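SspB protein (Streptomyces clavuligerus, PDB 6JUF) probably acts as a metal-dependent DNase in the Ssp defence system, which senses DNA phosphorothioation and protects bacteria against phages. Local coordinates at residues D3-E8 / V153-L158; F140-L145 / E218-S223; A231-Y236 / E316-V321. All coordinates share one frame; numbering follows the deposited sequence.

Interaction 1 (D3-E8 / V153-L158); sequences DSRLAE and VRHVNL
L6 and H155 form the buried heart of this contact, in which the short N-terminal helix 5-9 packs on helices 129-137 and 145-159, the first two helices of a probable winged-helix unit. CG of L6 stands anti to the backbone N (chi1 -178°), and from it one branch does the touching: CD2 reaches H155 CB at 4.0 Å and V156 CG2 at 4.1 Å. P129 and V133 of helix 129-137, together with F160, also touch L6, so the leucine is buried where three helices come together.

D3, R5, R154 and L158 make up the exposed side, which is close-set but shares no hydrogen bond between the segments. The main-chain O of D3 lies 3.3 Å from L158 CB, while D3 CB meets L158 CD2 at 3.9 Å. The D3 carboxylate reaches the edge of the H155 ring, OD2 being 3.5 Å from NE2 with the planes 82° apart. R5 NH1 forms a salt bridge with D3 OD2, its exact length doubtful, and is 4.1 Å from H155 NE2. R154 NH2 stays too far from D3 OD2 for a salt bridge.

H155 ND1 has a weak bond of its own with V151 O. At NE2 the ring may feel opposing influences, the D3 carboxylate tending to stabilise a charged imidazole and the nearby arginines to disfavour it; L6 CD2 supplies the apolar packing.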
# COMPACT_ATOMS: atom_id res chain seq x y z
N ASP B 3 15.49 -35.85 1.86
CA ASP B 3 14.38 -34.92 1.51
C ASP B 3 14.86 -33.79 0.57
O ASP B 3 15.60 -32.91 1.01
CB ASP B 3 13.80 -34.30 2.81
CG ASP B 3 12.55 -33.46 2.56
OD1 ASP B 3 12.19 -33.26 1.37
OD2 ASP B 3 11.92 -33.02 3.55
N SER B 4 14.42 -33.78 -0.69
CA SER B 4 14.86 -32.74 -1.61
C SER B 4 13.70 -31.89 -2.16
O SER B 4 13.78 -31.38 -3.27
CB SER B 4 15.65 -33.35 -2.76
OG SER B 4 14.77 -33.91 -3.71
N ARG B 5 12.64 -31.76 -1.39
CA ARG B 5 11.46 -31.03 -1.84
C ARG B 5 11.84 -29.59 -2.18
O ARG B 5 11.34 -28.99 -3.16
CB ARG B 5 10.37 -31.05 -0.79
CG ARG B 5 9.59 -32.37 -0.75
CD ARG B 5 9.56 -32.91 0.65
NE ARG B 5 8.34 -32.56 1.35
CZ ARG B 5 8.28 -32.38 2.67
NH1 ARG B 5 9.38 -32.47 3.42
NH2 ARG B 5 7.13 -32.08 3.24
N LEU B 6 12.73 -29.03 -1.39
CA LEU B 6 13.02 -27.60 -1.55
C LEU B 6 13.75 -27.36 -2.89
O LEU B 6 13.41 -26.43 -3.65
CB LEU B 6 13.83 -27.06 -0.35
CG LEU B 6 14.13 -25.54 -0.45
CD1 LEU B 6 12.85 -24.66 -0.55
CD2 LEU B 6 15.02 -25.04 0.68
N ALA B 7 14.74 -28.19 -3.20
CA ALA B 7 15.41 -28.09 -4.49
C ALA B 7 14.45 -28.23 -5.67
O ALA B 7 14.62 -27.60 -6.70
CB ALA B 7 16.51 -29.15 -4.58
N GLU B 8 13.47 -29.11 -5.55
CA GLU B 8 12.57 -29.33 -6.65
C GLU B 8 11.65 -28.12 -6.86
O GLU B 8 11.25 -27.81 -7.99
CB GLU B 8 11.78 -30.59 -6.43
CG GLU B 8 12.69 -31.81 -6.40
CD GLU B 8 11.89 -33.08 -6.29
OE1 GLU B 8 12.20 -33.88 -5.37
OE2 GLU B 8 10.96 -33.27 -7.12
N VAL B 153 17.56 -23.78 7.35
CA VAL B 153 18.94 -24.31 7.28
C VAL B 153 18.89 -25.83 7.04
O VAL B 153 19.62 -26.33 6.21
CB VAL B 153 19.71 -24.03 8.57
CG1 VAL B 153 20.99 -24.90 8.71
CG2 VAL B 153 19.99 -22.53 8.70
N ARG B 154 18.03 -26.55 7.78
CA ARG B 154 17.92 -27.99 7.67
C ARG B 154 17.59 -28.38 6.22
O ARG B 154 18.22 -29.25 5.64
CB ARG B 154 16.89 -28.50 8.69
CG ARG B 154 16.82 -30.02 8.87
CD ARG B 154 15.66 -30.42 9.79
NE ARG B 154 14.41 -30.64 9.04
CZ ARG B 154 14.13 -31.74 8.32
NH1 ARG B 154 15.00 -32.74 8.24
NH2 ARG B 154 12.97 -31.86 7.69
N HIS B 155 16.59 -27.69 5.64
CA HIS B 155 16.17 -27.95 4.27
C HIS B 155 17.23 -27.60 3.24
O HIS B 155 17.46 -28.33 2.26
CB HIS B 155 14.83 -27.23 3.97
CG HIS B 155 13.65 -28.06 4.35
ND1 HIS B 155 12.94 -27.88 5.50
CD2 HIS B 155 13.12 -29.17 3.74
CE1 HIS B 155 12.00 -28.83 5.60
NE2 HIS B 155 12.11 -29.63 4.52
N VAL B 156 17.93 -26.50 3.47
CA VAL B 156 19.00 -26.07 2.58
C VAL B 156 20.16 -27.07 2.61
O VAL B 156 20.74 -27.37 1.57
CB VAL B 156 19.47 -24.66 2.94
CG1 VAL B 156 20.76 -24.27 2.20
CG2 VAL B 156 18.32 -23.68 2.69
N ASN B 157 20.51 -27.54 3.80
CA ASN B 157 21.50 -28.61 3.88
C ASN B 157 21.14 -29.85 3.05
O ASN B 157 22.00 -30.43 2.41
CB ASN B 157 21.78 -28.94 5.33
CG ASN B 157 22.81 -27.99 5.93
OD1 ASN B 157 23.76 -27.59 5.26
ND2 ASN B 157 22.65 -27.65 7.18
N LEU B 158 19.85 -30.22 3.04
CA LEU B 158 19.37 -31.43 2.37
C LEU B 158 19.23 -31.15 0.87
O LEU B 158 19.34 -32.05 0.07
CB LEU B 158 18.00 -31.84 2.93
CG LEU B 158 17.81 -32.84 4.08
CD1 LEU B 158 19.04 -32.96 4.97
CD2 LEU B 158 16.55 -32.45 4.88

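Interaction 2 (F140-L145 / E218-S223); sequences FSRFTL and EWEFTS
The F143 ring tucks beneath its partner strand, into a hollow formed by W219 O and CB on one hand and the F221 ring on the other. It turns there because CG sits between the backbone N and the carbonyl carbon (chi1 47°). W219 O lies over one face of the ring, offset toward the rim, and CE1 meets W219 CB. CE2 rests against F221 CE2 at 3.8 Å, the two ring planes inclined by 52°. Above, F143 and W219 are an antiparallel hydrogen-bonded pair, and F221 N bonds to S141 O further along.

Strand 218-221 is the middle one of three, between 142-144 and 208-211. Helix 129-137, strand 142-144, helices 145-159 and 166-180, then strands 208-211 and 218-221 follow in an order consistent with a winged-helix fold. L145, opening helix 145-159, fits its CD2 against the pyrrole side of W219, 3.4 Å from CD1, and helix 166-180 touches both residues.

The other side of the sheet carries charge. R142 rises between two acids: NH1 forms a salt bridge of 3.1 Å with E218 OE2, and NE a long one of 3.9 Å with E220 OE2, which lies at the guanidinium edge. Beneath, R142 CB abuts E220 CB at 3.9 Å.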
# COMPACT_ATOMS: atom_id res chain seq x y z
N PHE B 140 5.74 -26.35 11.85
CA PHE B 140 5.07 -25.50 12.85
C PHE B 140 4.54 -24.22 12.19
O PHE B 140 5.03 -23.80 11.13
CB PHE B 140 6.00 -25.17 14.08
CG PHE B 140 7.41 -24.75 13.70
CD1 PHE B 140 8.49 -25.59 13.93
CD2 PHE B 140 7.63 -23.53 13.02
CE1 PHE B 140 9.77 -25.22 13.54
CE2 PHE B 140 8.93 -23.15 12.64
CZ PHE B 140 9.99 -24.02 12.90
N SER B 141 3.55 -23.61 12.82
CA SER B 141 2.99 -22.30 12.40
C SER B 141 3.33 -21.20 13.35
O SER B 141 3.18 -20.00 12.98
CB SER B 141 1.46 -22.37 12.24
OG SER B 141 1.15 -23.02 11.01
N ARG B 142 3.76 -21.53 14.56
CA ARG B 142 4.22 -20.55 15.54
C ARG B 142 5.71 -20.76 15.81
O ARG B 142 6.17 -21.87 15.97
CB ARG B 142 3.37 -20.64 16.82
CG ARG B 142 3.86 -19.68 17.88
CD ARG B 142 3.47 -20.14 19.25
NE ARG B 142 2.48 -19.24 19.80
CZ ARG B 142 2.46 -18.88 21.08
NH1 ARG B 142 3.40 -19.32 21.95
NH2 ARG B 142 1.52 -18.04 21.50
N PHE B 143 6.48 -19.66 15.83
CA PHE B 143 7.92 -19.82 15.88
C PHE B 143 8.62 -18.55 16.34
O PHE B 143 8.14 -17.42 16.11
CB PHE B 143 8.44 -20.17 14.48
CG PHE B 143 7.88 -19.29 13.40
CD1 PHE B 143 8.53 -18.11 13.04
CD2 PHE B 143 6.68 -19.61 12.76
CE1 PHE B 143 8.01 -17.28 12.03
CE2 PHE B 143 6.16 -18.81 11.77
CZ PHE B 143 6.81 -17.64 11.42
N THR B 144 9.82 -18.72 16.87
CA THR B 144 10.74 -17.58 16.94
C THR B 144 11.44 -17.47 15.58
O THR B 144 11.46 -18.43 14.78
CB THR B 144 11.81 -17.80 18.02
OG1 THR B 144 12.65 -18.93 17.68
CG2 THR B 144 11.13 -18.00 19.36
N LEU B 145 12.01 -16.31 15.31
CA LEU B 145 12.79 -16.14 14.08
C LEU B 145 13.97 -17.14 14.01
O LEU B 145 14.28 -17.68 12.94
CB LEU B 145 13.21 -14.65 13.88
CG LEU B 145 11.96 -13.72 13.80
CD1 LEU B 145 12.32 -12.29 13.43
CD2 LEU B 145 10.85 -14.25 12.86
N GLU B 218 8.20 -13.94 19.72
CA GLU B 218 7.46 -14.97 18.94
C GLU B 218 6.47 -14.51 17.84
O GLU B 218 5.88 -13.46 17.96
CB GLU B 218 6.73 -15.94 19.87
CG GLU B 218 7.58 -16.77 20.79
CD GLU B 218 6.72 -17.76 21.53
OE1 GLU B 218 6.42 -17.45 22.69
OE2 GLU B 218 6.33 -18.82 20.94
N TRP B 219 6.28 -15.31 16.79
CA TRP B 219 5.41 -14.95 15.66
C TRP B 219 4.64 -16.17 15.21
O TRP B 219 4.97 -17.31 15.55
CB TRP B 219 6.20 -14.52 14.45
CG TRP B 219 7.21 -13.47 14.80
CD1 TRP B 219 8.49 -13.64 15.28
CD2 TRP B 219 7.02 -12.03 14.70
NE1 TRP B 219 9.10 -12.43 15.47
CE2 TRP B 219 8.26 -11.42 15.14
CE3 TRP B 219 5.97 -11.22 14.31
CZ2 TRP B 219 8.43 -10.03 15.19
CZ3 TRP B 219 6.12 -9.81 14.35
CH2 TRP B 219 7.35 -9.23 14.77
N GLU B 220 3.57 -15.94 14.45
CA GLU B 220 2.83 -17.08 13.91
C GLU B 220 2.11 -16.73 12.62
O GLU B 220 1.68 -15.58 12.43
CB GLU B 220 1.86 -17.65 14.92
CG GLU B 220 0.71 -16.74 15.28
CD GLU B 220 -0.17 -17.36 16.35
OE1 GLU B 220 -1.13 -16.70 16.70
OE2 GLU B 220 0.09 -18.48 16.85
N PHE B 221 1.98 -17.73 11.75
CA PHE B 221 1.07 -17.60 10.64
C PHE B 221 -0.33 -17.67 11.24
O PHE B 221 -0.61 -18.43 12.17
CB PHE B 221 1.38 -18.60 9.48
CG PHE B 221 2.70 -18.32 8.80
CD1 PHE B 221 2.91 -17.06 8.19
CD2 PHE B 221 3.75 -19.24 8.83
CE1 PHE B 221 4.14 -16.75 7.60
CE2 PHE B 221 4.96 -18.95 8.20
CZ PHE B 221 5.15 -17.70 7.60
N THR B 222 -1.23 -16.85 10.73
CA THR B 222 -2.58 -16.74 11.30
C THR B 222 -3.51 -17.82 10.73
O THR B 222 -3.19 -18.47 9.74
CB THR B 222 -3.21 -15.38 11.01
OG1 THR B 222 -3.29 -15.21 9.59
CG2 THR B 222 -2.37 -14.24 11.61
N SER B 223 -4.65 -18.03 11.38
CA SER B 223 -5.58 -19.06 10.86
C SER B 223 -7.05 -18.71 10.89
O SER B 223 -7.90 -19.60 10.87
CB SER B 223 -5.33 -20.45 11.49
OG SER B 223 -5.25 -20.31 12.87

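Interaction 3 (A231-Y236 / E316-V321); sequences ARIIAY and EQYDNV
A Schellman motif ends helix 306-317, and just at that end Q317 and R232 join it to helix 231-243. D319, with positive phi, is the C-prime residue; its N bonds to E316 O, and N320 N to D315 O.

Q317 OE1 is the centre of the contact. A bend at chi2 (60°) places CD of Q317 on the R232 side, bringing the amide to the arginine. R232 NE donates to OE1 at 2.8 Å, with OE1 close to the guanidinium plane and NE in the plane of the amide carbonyl; R232 NH2 adds a weak bond to the same oxygen at 3.2 Å. A water donates to OE1 as well, at 2.8 Å, and accepts from R232 N, so the one oxygen links to both the backbone and the side chain of R232. The guanidinium also lies against the helix end, with E316 O and Q317 N over one of its faces, both offset toward the rim.

Helix 231-243 opens what looks like a second winged-helix unit, whose sheet is 250-253, 298-302 and 289-293, and helix 306-317 comes after that sheet. Deeper in, I233 CD1 touches Q317 CG and, 4.2 Å away, CE2 at the edge of the Y318 ring. Y318 OH bonds to S109, and W93 meets its ring edge-to-face. A second water, in the guanidinium plane, accepts from R232 NH1 at 3.0 Å and leads to E316 OE1, though that leg is doubtfully short; OE1 is also held by H286. E195 of the second subunit packs on Q317.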
# COMPACT_ATOMS: atom_id res chain seq x y z
N ALA B 231 -13.10 -15.68 -3.93
CA ALA B 231 -13.31 -17.06 -4.42
C ALA B 231 -12.63 -17.38 -5.74
O ALA B 231 -12.06 -18.46 -5.87
CB ALA B 231 -14.81 -17.32 -4.52
N ARG B 232 -12.67 -16.46 -6.71
CA ARG B 232 -12.03 -16.75 -7.99
C ARG B 232 -10.49 -16.78 -7.89
O ARG B 232 -9.84 -17.42 -8.66
CB ARG B 232 -12.48 -15.77 -9.09
CG ARG B 232 -13.96 -16.08 -9.47
CD ARG B 232 -14.43 -15.21 -10.63
NE ARG B 232 -14.68 -13.86 -10.18
CZ ARG B 232 -15.61 -13.02 -10.67
NH1 ARG B 232 -16.45 -13.41 -11.61
NH2 ARG B 232 -15.73 -11.80 -10.17
N ILE B 233 -9.92 -16.06 -6.89
CA ILE B 233 -8.45 -16.20 -6.70
C ILE B 233 -8.08 -17.59 -6.13
O ILE B 233 -7.15 -18.25 -6.60
CB ILE B 233 -7.86 -15.07 -5.80
CG1 ILE B 233 -8.05 -13.66 -6.40
CG2 ILE B 233 -6.37 -15.36 -5.49
CD1 ILE B 233 -7.37 -13.44 -7.75
N ILE B 234 -8.89 -18.06 -5.18
CA ILE B 234 -8.79 -19.44 -4.66
C ILE B 234 -8.92 -20.46 -5.80
O ILE B 234 -8.07 -21.34 -5.99
CB ILE B 234 -9.79 -19.70 -3.53
CG1 ILE B 234 -9.47 -18.80 -2.31
CG2 ILE B 234 -9.74 -21.17 -3.11
CD1 ILE B 234 -10.59 -18.71 -1.25
N ALA B 235 -10.01 -20.33 -6.59
CA ALA B 235 -10.24 -21.29 -7.69
C ALA B 235 -9.14 -21.28 -8.75
O ALA B 235 -8.67 -22.33 -9.21
CB ALA B 235 -11.62 -21.03 -8.30
N TYR B 236 -8.68 -20.07 -9.11
CA TYR B 236 -7.57 -19.97 -10.05
C TYR B 236 -6.33 -20.75 -9.49
O TYR B 236 -5.67 -21.48 -10.21
CB TYR B 236 -7.22 -18.47 -10.28
CG TYR B 236 -5.75 -18.29 -10.70
CD1 TYR B 236 -5.35 -18.54 -11.98
CD2 TYR B 236 -4.79 -17.88 -9.74
CE1 TYR B 236 -4.00 -18.39 -12.35
CE2 TYR B 236 -3.45 -17.72 -10.09
CZ TYR B 236 -3.06 -18.02 -11.40
OH TYR B 236 -1.74 -17.90 -11.72
N GLU B 316 -11.92 -13.49 -15.39
CA GLU B 316 -13.27 -13.08 -15.02
C GLU B 316 -13.26 -12.21 -13.77
O GLU B 316 -14.03 -11.25 -13.65
CB GLU B 316 -14.11 -14.29 -14.77
CG GLU B 316 -14.46 -14.96 -16.07
CD GLU B 316 -14.95 -16.35 -15.86
OE1 GLU B 316 -15.46 -16.59 -14.76
OE2 GLU B 316 -14.89 -17.16 -16.83
N GLN B 317 -12.40 -12.55 -12.83
CA GLN B 317 -12.27 -11.80 -11.62
C GLN B 317 -11.88 -10.36 -11.87
O GLN B 317 -12.17 -9.48 -11.07
CB GLN B 317 -11.20 -12.48 -10.75
CG GLN B 317 -10.87 -11.77 -9.42
CD GLN B 317 -12.04 -11.61 -8.45
OE1 GLN B 317 -13.04 -12.29 -8.52
NE2 GLN B 317 -11.87 -10.70 -7.44
N TYR B 318 -11.24 -10.12 -13.01
CA TYR B 318 -10.82 -8.76 -13.38
C TYR B 318 -11.53 -8.21 -14.61
O TYR B 318 -10.98 -7.34 -15.33
CB TYR B 318 -9.28 -8.71 -13.56
CG TYR B 318 -8.59 -8.87 -12.25
CD1 TYR B 318 -8.37 -7.78 -11.43
CD2 TYR B 318 -8.26 -10.15 -11.76
CE1 TYR B 318 -7.75 -7.92 -10.21
CE2 TYR B 318 -7.66 -10.32 -10.54
CZ TYR B 318 -7.41 -9.20 -9.77
OH TYR B 318 -6.82 -9.31 -8.52
N ASP B 319 -12.75 -8.68 -14.82
CA ASP B 319 -13.59 -8.15 -15.90
C ASP B 319 -13.03 -8.38 -17.30
O ASP B 319 -13.23 -7.52 -18.20
CB ASP B 319 -13.91 -6.68 -15.62
CG ASP B 319 -15.23 -6.51 -14.87
OD1 ASP B 319 -15.84 -7.50 -14.39
OD2 ASP B 319 -15.68 -5.38 -14.79
N ASN B 320 -12.39 -9.54 -17.50
CA ASN B 320 -11.99 -10.01 -18.81
C ASN B 320 -11.12 -9.01 -19.53
O ASN B 320 -11.42 -8.50 -20.62
CB ASN B 320 -13.26 -10.41 -19.59
CG ASN B 320 -14.02 -11.51 -18.88
OD1 ASN B 320 -15.23 -11.37 -18.58
ND2 ASN B 320 -13.34 -12.59 -18.57
N VAL B 321 -9.97 -8.75 -18.89
CA VAL B 321 -8.92 -7.91 -19.50
C VAL B 321 -8.54 -8.39 -20.91
O VAL B 321 -8.24 -7.52 -21.78
CB VAL B 321 -7.67 -7.93 -18.59
CG1 VAL B 321 -6.56 -7.09 -19.15
CG2 VAL B 321 -8.04 -7.44 -17.20
O HOH W 1 -14.29 -14.00 -6.69
O HOH W 2 -16.88 -16.13 -12.83

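Interactions 1 and 2 are neighbours, their nearest atoms about 8 Å apart. Strand 142-144 of interaction 2 runs directly into helix 145-159, whose later turns serve interaction 1. Their segments alternate along the chain. Interaction 3 follows both in sequence. Strand 218-221 is succeeded by helix 231-243, yet the centres of interactions 2 and 3 are 30 Å apart, and interactions 1 and 3 lie on opposite sides of the chain's centre, 33 Å between centres. The contacts therefore involve two regions: interaction 2 lies within the first probable winged-helix unit, whose last strand in sequence, 218-221, is the middle one of its sheet, interaction 1 joins the N-terminus to it, and interaction 3 ties the first helix of the second unit to the helix after its sheet.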